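Local coordinates for probable N-acetyl-gamma-glutamyl-phosphate reductase, chloroplastic (Arabidopsis thaliana, PDB 1XYG), which probably catalyses the NADPH-dependent reduction of N-acetyl-L-glutamyl 5-phosphate to its semialdehyde, a step of arginine biosynthesis in the chloroplast, at residues A[257-262]-A[319-324]; A[214-219]-A[243-248]; A[251-256]-A[326-331]. All blocks are in the same frame, centred on the assembly; numbering follows the deposited sequence.

Contact 1 (A[257-262]-A[319-324]); sequences STIYVE and AIIISV
Ile259 and Ile321 sit opposite each other at the middle of an antiparallel strand pair and exchange the two shortest bonds of its ladder. Ile259 N gives to Ile321 O at 2.7 Å with an almost straight angle of 173° at the hydrogen, and Ile321 N returns to Ile259 O at 2.8 Å. Ser257 with Ser323 and Val261 with Ala319 repeat this two-way exchange, giving six backbone bonds in three hydrogen-bonded pairs. In the non-hydrogen-bonded pairs between them, CA-H groups lean on carbonyls, as where Ile320 CA comes within 3.4 Å of Ile259 O.

The apolar contacts divide between the two faces of the sheet. On one, Ile259 CB meets Ile321 CB at 4.0 Å, and Val261 CG2 stands 4.2 Å from Ala319 CB; helix 163-177 packs here, Pro171 touching both isoleucines. On the other, Ile320 lies alongside Thr258 and Tyr260, all three pointing the same way. Its CG1, anti to the carbonyl carbon (chi1 -58°), comes 3.8 Å from Tyr260 CD1, while CG2 lies 3.9 Å from Thr258 CG2.

The polar ends find their partners outside the strand pair. Ser257 OG and Ser323 OG bond to Thr167 of helix 163-177. Thr258 OG1 bonds to Lys191 NZ of its own chain and to His247 NE2 of the second subunit, and Tyr260 OH to Asp189 OD2 of that subunit.

Here, then, a regular ladder satisfies the facing backbone groups, so the side chains can specialise by face: one mainly apolar and roofed by the helix that begins at the probable catalytic Cys163, the other mixing apolar and hydroxyl groups for subunit association.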
loop_
_atom_site.group_PDB
_atom_site.type_symbol
_atom_site.label_atom_id
_atom_site.label_comp_id
_atom_site.label_asym_id
_atom_site.label_seq_id
_atom_site.Cartn_x
_atom_site.Cartn_y
_atom_site.Cartn_z
ATOM N N SER A 257 7.702 -15.669 10.404
ATOM C CA SER A 257 8.011 -17.031 10.029
ATOM C C SER A 257 6.895 -17.839 10.657
ATOM O O SER A 257 6.613 -17.696 11.843
ATOM C CB SER A 257 9.353 -17.499 10.596
ATOM O OG SER A 257 10.426 -17.058 9.788
ATOM N N THR A 258 6.219 -18.632 9.840
ATOM C CA THR A 258 5.174 -19.512 10.338
ATOM C C THR A 258 5.903 -20.859 10.307
ATOM O O THR A 258 6.214 -21.384 9.236
ATOM C CB THR A 258 3.961 -19.538 9.409
ATOM O OG1 THR A 258 3.466 -18.207 9.231
ATOM C CG2 THR A 258 2.867 -20.412 10.008
ATOM N N ILE A 259 6.186 -21.392 11.491
ATOM C CA ILE A 259 6.943 -22.626 11.631
ATOM C C ILE A 259 6.115 -23.855 11.976
ATOM O O ILE A 259 5.438 -23.898 12.997
ATOM C CB ILE A 259 8.023 -22.426 12.700
ATOM C CG1 ILE A 259 8.813 -21.158 12.372
ATOM C CG2 ILE A 259 8.914 -23.655 12.797
ATOM C CD1 ILE A 259 9.756 -20.743 13.459
ATOM N N TYR A 260 6.197 -24.863 11.120
ATOM C CA TYR A 260 5.453 -26.094 11.318
ATOM C C TYR A 260 6.376 -27.198 11.806
ATOM O O TYR A 260 7.212 -27.694 11.053
ATOM C CB TYR A 260 4.791 -26.488 10.002
ATOM C CG TYR A 260 3.897 -25.400 9.452
ATOM C CD1 TYR A 260 2.589 -25.243 9.910
ATOM C CD2 TYR A 260 4.359 -24.524 8.472
ATOM C CE1 TYR A 260 1.754 -24.231 9.392
ATOM C CE2 TYR A 260 3.540 -23.513 7.949
ATOM C CZ TYR A 260 2.242 -23.374 8.412
ATOM O OH TYR A 260 1.439 -22.382 7.899
ATOM N N VAL A 261 6.218 -27.578 13.071
ATOM C CA VAL A 261 7.056 -28.613 13.656
ATOM C C VAL A 261 6.282 -29.810 14.202
ATOM O O VAL A 261 5.070 -29.742 14.452
ATOM C CB VAL A 261 7.919 -28.052 14.818
ATOM C CG1 VAL A 261 8.767 -26.895 14.325
ATOM C CG2 VAL A 261 7.027 -27.617 15.969
ATOM N N GLU A 262 7.015 -30.898 14.395
ATOM C CA GLU A 262 6.470 -32.129 14.942
ATOM C C GLU A 262 6.922 -32.160 16.393
ATOM O O GLU A 262 8.119 -32.054 16.672
ATOM C CB GLU A 262 7.052 -33.323 14.203
ATOM C CG GLU A 262 6.074 -34.436 13.984
ATOM C CD GLU A 262 6.668 -35.553 13.158
ATOM O OE1 GLU A 262 7.237 -35.260 12.080
ATOM O OE2 GLU A 262 6.561 -36.721 13.592
ATOM N N ALA A 319 2.683 -28.903 15.830
ATOM C CA ALA A 319 2.428 -27.601 16.420
ATOM C C ALA A 319 2.818 -26.507 15.427
ATOM O O ALA A 319 3.576 -26.740 14.481
ATOM C CB ALA A 319 3.220 -27.448 17.719
ATOM N N ILE A 320 2.289 -25.313 15.643
ATOM C CA ILE A 320 2.582 -24.181 14.778
ATOM C C ILE A 320 3.136 -23.024 15.600
ATOM O O ILE A 320 2.545 -22.611 16.601
ATOM C CB ILE A 320 1.318 -23.702 14.041
ATOM C CG1 ILE A 320 0.739 -24.856 13.215
ATOM C CG2 ILE A 320 1.662 -22.510 13.126
ATOM C CD1 ILE A 320 -0.542 -24.525 12.506
ATOM N N ILE A 321 4.276 -22.506 15.165
ATOM C CA ILE A 321 4.916 -21.395 15.849
ATOM C C ILE A 321 5.000 -20.183 14.926
ATOM O O ILE A 321 5.454 -20.290 13.789
ATOM C CB ILE A 321 6.336 -21.782 16.296
ATOM C CG1 ILE A 321 6.264 -22.954 17.278
ATOM C CG2 ILE A 321 7.034 -20.581 16.911
ATOM C CD1 ILE A 321 7.568 -23.664 17.453
ATOM N N ILE A 322 4.534 -19.042 15.415
ATOM C CA ILE A 322 4.585 -17.805 14.653
ATOM C C ILE A 322 5.574 -16.895 15.364
ATOM O O ILE A 322 5.490 -16.709 16.578
ATOM C CB ILE A 322 3.204 -17.124 14.593
ATOM C CG1 ILE A 322 2.212 -18.048 13.877
ATOM C CG2 ILE A 322 3.300 -15.799 13.857
ATOM C CD1 ILE A 322 0.801 -17.503 13.774
ATOM N N SER A 323 6.519 -16.348 14.605
ATOM C CA SER A 323 7.544 -15.464 15.158
ATOM C C SER A 323 7.688 -14.230 14.257
ATOM O O SER A 323 7.928 -14.361 13.053
ATOM C CB SER A 323 8.869 -16.228 15.240
ATOM O OG SER A 323 9.901 -15.427 15.769
ATOM N N VAL A 324 7.536 -13.038 14.831
ATOM C CA VAL A 324 7.635 -11.815 14.040
ATOM C C VAL A 324 8.607 -10.774 14.594
ATOM O O VAL A 324 8.851 -10.704 15.804
ATOM C CB VAL A 324 6.244 -11.144 13.886
ATOM C CG1 VAL A 324 5.215 -12.184 13.384
ATOM C CG2 VAL A 324 5.795 -10.553 15.235
#

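Contact 2 (A[214-219]-A[243-248]); sequences ISSYGV and SFTPHL
Leu248 N gives a straight hydrogen bond to Ser215 O, 2.8 Å long with 167° at the hydrogen. Two residues on, Tyr217 N reaches Pro246 O at 3.2 Å, but from above the carbonyl plane, and Ser216 CA leans on the same oxygen. Beyond these bonds the direct backbone bonding stops, and a water 2.9 Å from Gly218 O and 2.7 Å from Phe244 O joins the two carbonyls.

The side-chain core is a CH-pi contact. Pro246 CB stands over one face of the Tyr217 ring, 3.6 Å from its centroid and only 15° off the normal, with the two side chains crossing at about a right angle. At the ring's edge, Tyr217 CE1 lies 3.4 Å from Leu248 N, which probably limits how the ring can turn. Its hydroxyl bonds to Tyr164 OH, next in sequence to the probable catalytic Cys163.

On the opposite side of the backbone from Tyr217, Ser216 OG approaches His247 NE2 to 2.9 Å. Both atoms bond to the second subunit, Ser216 OG to Gln256 NE2 and His247 NE2 to Thr258 OG1, while His247 ND1 is tied to Ala190 O of its own chain.

A short, imperfect edge of the sheet thus serves two ends: its tyrosine is pinned near the active site, and its serine and histidine present polar groups to the neighbouring subunit.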
loop_
_atom_site.group_PDB
_atom_site.type_symbol
_atom_site.label_atom_id
_atom_site.label_comp_id
_atom_site.label_asym_id
_atom_site.label_seq_id
_atom_site.Cartn_x
_atom_site.Cartn_y
_atom_site.Cartn_z
ATOM N N ILE A 214 1.876 -10.751 -3.915
ATOM C CA ILE A 214 2.952 -11.425 -3.211
ATOM C C ILE A 214 3.503 -12.507 -4.117
ATOM O O ILE A 214 2.903 -12.826 -5.148
ATOM C CB ILE A 214 2.469 -12.114 -1.912
ATOM C CG1 ILE A 214 1.392 -13.146 -2.246
ATOM C CG2 ILE A 214 1.929 -11.094 -0.928
ATOM C CD1 ILE A 214 1.140 -14.101 -1.105
ATOM N N SER A 215 4.638 -13.068 -3.720
ATOM C CA SER A 215 5.274 -14.152 -4.461
ATOM C C SER A 215 6.362 -14.768 -3.597
ATOM O O SER A 215 6.905 -14.120 -2.707
ATOM C CB SER A 215 5.905 -13.638 -5.754
ATOM O OG SER A 215 6.968 -12.749 -5.464
ATOM N N SER A 216 6.663 -16.033 -3.851
ATOM C CA SER A 216 7.712 -16.711 -3.116
ATOM C C SER A 216 9.020 -16.343 -3.817
ATOM O O SER A 216 9.014 -15.750 -4.894
ATOM C CB SER A 216 7.520 -18.232 -3.189
ATOM O OG SER A 216 6.328 -18.654 -2.567
ATOM N N TYR A 217 10.138 -16.679 -3.189
ATOM C CA TYR A 217 11.446 -16.453 -3.778
ATOM C C TYR A 217 12.434 -17.307 -3.007
ATOM O O TYR A 217 12.147 -17.742 -1.893
ATOM C CB TYR A 217 11.859 -14.970 -3.759
ATOM C CG TYR A 217 12.070 -14.340 -2.396
ATOM C CD1 TYR A 217 10.994 -13.799 -1.677
ATOM C CD2 TYR A 217 13.352 -14.232 -1.851
ATOM C CE1 TYR A 217 11.194 -13.159 -0.450
ATOM C CE2 TYR A 217 13.565 -13.593 -0.620
ATOM C CZ TYR A 217 12.483 -13.059 0.072
ATOM O OH TYR A 217 12.684 -12.427 1.274
ATOM N N GLY A 218 13.583 -17.580 -3.611
ATOM C CA GLY A 218 14.571 -18.397 -2.940
ATOM C C GLY A 218 13.985 -19.744 -2.586
ATOM O O GLY A 218 14.247 -20.278 -1.515
ATOM N N VAL A 219 13.178 -20.297 -3.485
ATOM C CA VAL A 219 12.574 -21.597 -3.235
ATOM C C VAL A 219 13.653 -22.677 -3.285
ATOM O O VAL A 219 14.572 -22.610 -4.107
ATOM C CB VAL A 219 11.483 -21.929 -4.279
ATOM C CG1 VAL A 219 10.798 -23.248 -3.910
ATOM C CG2 VAL A 219 10.462 -20.801 -4.346
ATOM N N SER A 243 13.080 -27.107 5.696
ATOM C CA SER A 243 12.450 -26.646 4.469
ATOM C C SER A 243 12.180 -25.188 4.809
ATOM O O SER A 243 11.520 -24.899 5.808
ATOM C CB SER A 243 11.136 -27.393 4.223
ATOM O OG SER A 243 10.494 -26.925 3.049
ATOM N N PHE A 244 12.701 -24.272 4.001
ATOM C CA PHE A 244 12.540 -22.840 4.252
ATOM C C PHE A 244 12.144 -22.112 2.978
ATOM O O PHE A 244 12.902 -22.100 2.010
ATOM C CB PHE A 244 13.857 -22.281 4.800
ATOM C CG PHE A 244 13.927 -20.782 4.836
ATOM C CD1 PHE A 244 13.126 -20.050 5.710
ATOM C CD2 PHE A 244 14.802 -20.098 3.996
ATOM C CE1 PHE A 244 13.194 -18.658 5.746
ATOM C CE2 PHE A 244 14.879 -18.702 4.022
ATOM C CZ PHE A 244 14.072 -17.984 4.898
ATOM N N THR A 245 10.957 -21.508 2.973
ATOM C CA THR A 245 10.490 -20.793 1.790
ATOM C C THR A 245 10.116 -19.341 2.069
ATOM O O THR A 245 9.130 -19.063 2.739
ATOM C CB THR A 245 9.260 -21.484 1.146
ATOM O OG1 THR A 245 9.522 -22.882 0.966
ATOM C CG2 THR A 245 8.962 -20.863 -0.202
ATOM N N PRO A 246 10.919 -18.398 1.559
ATOM C CA PRO A 246 10.692 -16.957 1.730
ATOM C C PRO A 246 9.551 -16.489 0.831
ATOM O O PRO A 246 9.262 -17.113 -0.192
ATOM C CB PRO A 246 12.021 -16.335 1.291
ATOM C CG PRO A 246 13.014 -17.414 1.542
ATOM C CD PRO A 246 12.289 -18.652 1.080
ATOM N N HIS A 247 8.917 -15.385 1.214
ATOM C CA HIS A 247 7.822 -14.801 0.442
ATOM C C HIS A 247 7.976 -13.291 0.555
ATOM O O HIS A 247 8.250 -12.774 1.639
ATOM C CB HIS A 247 6.455 -15.243 0.992
ATOM C CG HIS A 247 6.186 -16.714 0.845
ATOM N ND1 HIS A 247 6.735 -17.663 1.683
ATOM C CD2 HIS A 247 5.446 -17.397 -0.062
ATOM C CE1 HIS A 247 6.345 -18.864 1.299
ATOM N NE2 HIS A 247 5.563 -18.732 0.244
ATOM N N LEU A 248 7.816 -12.595 -0.565
ATOM C CA LEU A 248 7.952 -11.139 -0.603
ATOM C C LEU A 248 6.602 -10.446 -0.393
ATOM O O LEU A 248 5.661 -10.639 -1.163
ATOM C CB LEU A 248 8.561 -10.707 -1.940
ATOM C CG LEU A 248 9.109 -9.277 -2.005
ATOM C CD1 LEU A 248 10.133 -9.070 -0.893
ATOM C CD2 LEU A 248 9.733 -9.028 -3.367
HETATM O O HOH W 1 15.166 -22.185 0.481
#

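Contact 3 (A[251-256]-A[326-331]); sequences MIRGMQ and DNLVKG
Arg253 and Asp326 form the salt bridge at the tight end of this contact. Arg253 NH1 lies 2.9 Å from Asp326 OD2, with 161° at the hydrogen; it comes on the syn side, somewhat out of the carboxylate plane. OD2 lies near the guanidinium plane, while the carboxylate as a whole stands almost perpendicular to it. An extended chain from CG to NE carries the group there, and Leu328 CD1 sits over the centre of one guanidinium face, 3.9 Å from CZ of Arg253. Val329 CG2 adds an apolar neighbour at the edge, 3.7 Å from Arg253 NH1.

Neither charge is held by one bond alone. Arg253 NH2 forms a salt bridge with Glu31 of helix 27-37, its NE gives to Pro359 O of the third subunit, and Asp326 OD2 also accepts from Gly302 N. Asp326 OD1 meanwhile takes Leu328 N at 2.8 Å, a capping bond ahead of helix 329-343, and Val329 N only weakly.

The other end is looser, though buried rather than open to solvent. Gly254 N reaches Asn327 OD1 at 3.0 Å in the carbonyl plane, but the angle at the hydrogen is a bent 138°. Beyond it, Met255 CE merely touches Asn327 CB at 3.9 Å, the methionine lying against Cys163, the probable catalytic residue.

An alanine in place of Arg253 would probably leave Asp326 and Glu31 without their cationic mate, strip Pro359 O of the third subunit of its donor and open a gap beneath Leu328 CD1.

A buried arginine is thus shared between two carboxylates, which would probably favour its positive charge, and a backbone carbonyl of another subunit, with backbone N-H groups also on the aspartate.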
loop_
_atom_site.group_PDB
_atom_site.type_symbol
_atom_site.label_atom_id
_atom_site.label_comp_id
_atom_site.label_asym_id
_atom_site.label_seq_id
_atom_site.Cartn_x
_atom_site.Cartn_y
_atom_site.Cartn_z
ATOM N N MET A 251 4.927 -4.550 1.430
ATOM C CA MET A 251 5.054 -3.674 2.592
ATOM C C MET A 251 6.550 -3.396 2.776
ATOM O O MET A 251 7.397 -4.156 2.297
ATOM C CB MET A 251 4.481 -4.342 3.852
ATOM C CG MET A 251 5.205 -5.611 4.262
ATOM S SD MET A 251 4.307 -6.595 5.480
ATOM C CE MET A 251 5.650 -7.450 6.304
ATOM N N ILE A 252 6.868 -2.311 3.470
ATOM C CA ILE A 252 8.256 -1.933 3.675
ATOM C C ILE A 252 8.955 -2.768 4.737
ATOM O O ILE A 252 9.923 -3.475 4.439
ATOM C CB ILE A 252 8.373 -0.447 4.068
ATOM C CG1 ILE A 252 7.653 0.423 3.035
ATOM C CG2 ILE A 252 9.842 -0.039 4.154
ATOM C CD1 ILE A 252 7.577 1.887 3.430
ATOM N N ARG A 253 8.454 -2.686 5.968
ATOM C CA ARG A 253 9.038 -3.398 7.100
ATOM C C ARG A 253 8.163 -4.540 7.591
ATOM O O ARG A 253 6.963 -4.570 7.328
ATOM C CB ARG A 253 9.256 -2.441 8.276
ATOM C CG ARG A 253 10.136 -1.240 7.998
ATOM C CD ARG A 253 10.193 -0.322 9.223
ATOM N NE ARG A 253 11.153 0.753 9.017
ATOM C CZ ARG A 253 12.277 0.894 9.714
ATOM N NH1 ARG A 253 12.574 0.034 10.678
ATOM N NH2 ARG A 253 13.121 1.876 9.413
ATOM N N GLY A 254 8.772 -5.472 8.320
ATOM C CA GLY A 254 8.015 -6.581 8.858
ATOM C C GLY A 254 8.439 -7.942 8.364
ATOM O O GLY A 254 8.765 -8.136 7.189
ATOM N N MET A 255 8.420 -8.901 9.273
ATOM C CA MET A 255 8.795 -10.255 8.927
ATOM C C MET A 255 8.105 -11.249 9.844
ATOM O O MET A 255 7.971 -11.023 11.050
ATOM C CB MET A 255 10.315 -10.424 9.029
ATOM C CG MET A 255 10.805 -11.831 8.735
ATOM S SD MET A 255 12.599 -11.911 8.786
ATOM C CE MET A 255 12.993 -11.269 7.123
ATOM N N GLN A 256 7.661 -12.348 9.254
ATOM C CA GLN A 256 7.016 -13.405 10.009
ATOM C C GLN A 256 7.426 -14.761 9.487
ATOM O O GLN A 256 7.516 -14.977 8.283
ATOM C CB GLN A 256 5.485 -13.325 9.926
ATOM C CG GLN A 256 4.805 -14.546 10.570
ATOM C CD GLN A 256 3.287 -14.444 10.627
ATOM O OE1 GLN A 256 2.730 -13.354 10.792
ATOM N NE2 GLN A 256 2.613 -15.584 10.513
ATOM N N ASP A 326 10.719 -6.736 13.127
ATOM C CA ASP A 326 10.846 -5.705 12.106
ATOM C C ASP A 326 12.167 -6.188 11.485
ATOM O O ASP A 326 13.196 -6.209 12.165
ATOM C CB ASP A 326 11.028 -4.323 12.747
ATOM C CG ASP A 326 11.378 -3.241 11.724
ATOM O OD1 ASP A 326 12.125 -3.545 10.770
ATOM O OD2 ASP A 326 10.921 -2.089 11.882
ATOM N N ASN A 327 12.134 -6.606 10.224
ATOM C CA ASN A 327 13.332 -7.136 9.569
ATOM C C ASN A 327 14.551 -6.217 9.595
ATOM O O ASN A 327 15.683 -6.693 9.587
ATOM C CB ASN A 327 13.025 -7.527 8.116
ATOM C CG ASN A 327 12.651 -6.342 7.270
ATOM O OD1 ASN A 327 11.588 -5.744 7.462
ATOM N ND2 ASN A 327 13.528 -5.979 6.329
ATOM N N LEU A 328 14.319 -4.909 9.631
ATOM C CA LEU A 328 15.412 -3.944 9.657
ATOM C C LEU A 328 15.990 -3.680 11.051
ATOM O O LEU A 328 17.131 -3.225 11.176
ATOM C CB LEU A 328 14.957 -2.608 9.048
ATOM C CG LEU A 328 14.690 -2.595 7.538
ATOM C CD1 LEU A 328 14.180 -1.228 7.087
ATOM C CD2 LEU A 328 15.980 -2.956 6.817
ATOM N N VAL A 329 15.219 -3.960 12.098
ATOM C CA VAL A 329 15.687 -3.695 13.454
ATOM C C VAL A 329 16.202 -4.956 14.138
ATOM O O VAL A 329 17.400 -5.236 14.091
ATOM C CB VAL A 329 14.572 -3.027 14.307
ATOM C CG1 VAL A 329 15.174 -2.388 15.564
ATOM C CG2 VAL A 329 13.880 -1.952 13.497
ATOM N N LYS A 330 15.322 -5.726 14.766
ATOM C CA LYS A 330 15.786 -6.948 15.417
ATOM C C LYS A 330 16.331 -7.912 14.360
ATOM O O LYS A 330 17.117 -8.804 14.667
ATOM C CB LYS A 330 14.658 -7.609 16.214
ATOM C CG LYS A 330 15.062 -8.899 16.920
ATOM C CD LYS A 330 16.250 -8.702 17.865
ATOM C CE LYS A 330 16.579 -9.993 18.624
ATOM N NZ LYS A 330 17.776 -9.875 19.526
ATOM N N GLY A 331 15.915 -7.706 13.113
ATOM C CA GLY A 331 16.373 -8.550 12.029
ATOM C C GLY A 331 17.705 -8.081 11.460
ATOM O O GLY A 331 18.313 -8.774 10.643
#

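The three contacts share one mixed sheet, in which strand 255-262 lies between strands 187-193 and 318-325. Contact 2 lies at its edge, where strand 215-216 borders strand 243-249, and closes along the chain before the others open. Contact 1 is nested inside the loop closed by contact 3; both use strand 255-262, and they touch where Val324 and Ile322 pack on Gln256 and Met255. Their centres are about 17 Å apart, and that of contact 2 is about 15 Å from each. All three reach the second subunit, contact 3 the third and fourth as well, so the same sheet that borders the probable catalytic cysteine also takes part in contacts between subunits of the tetramer.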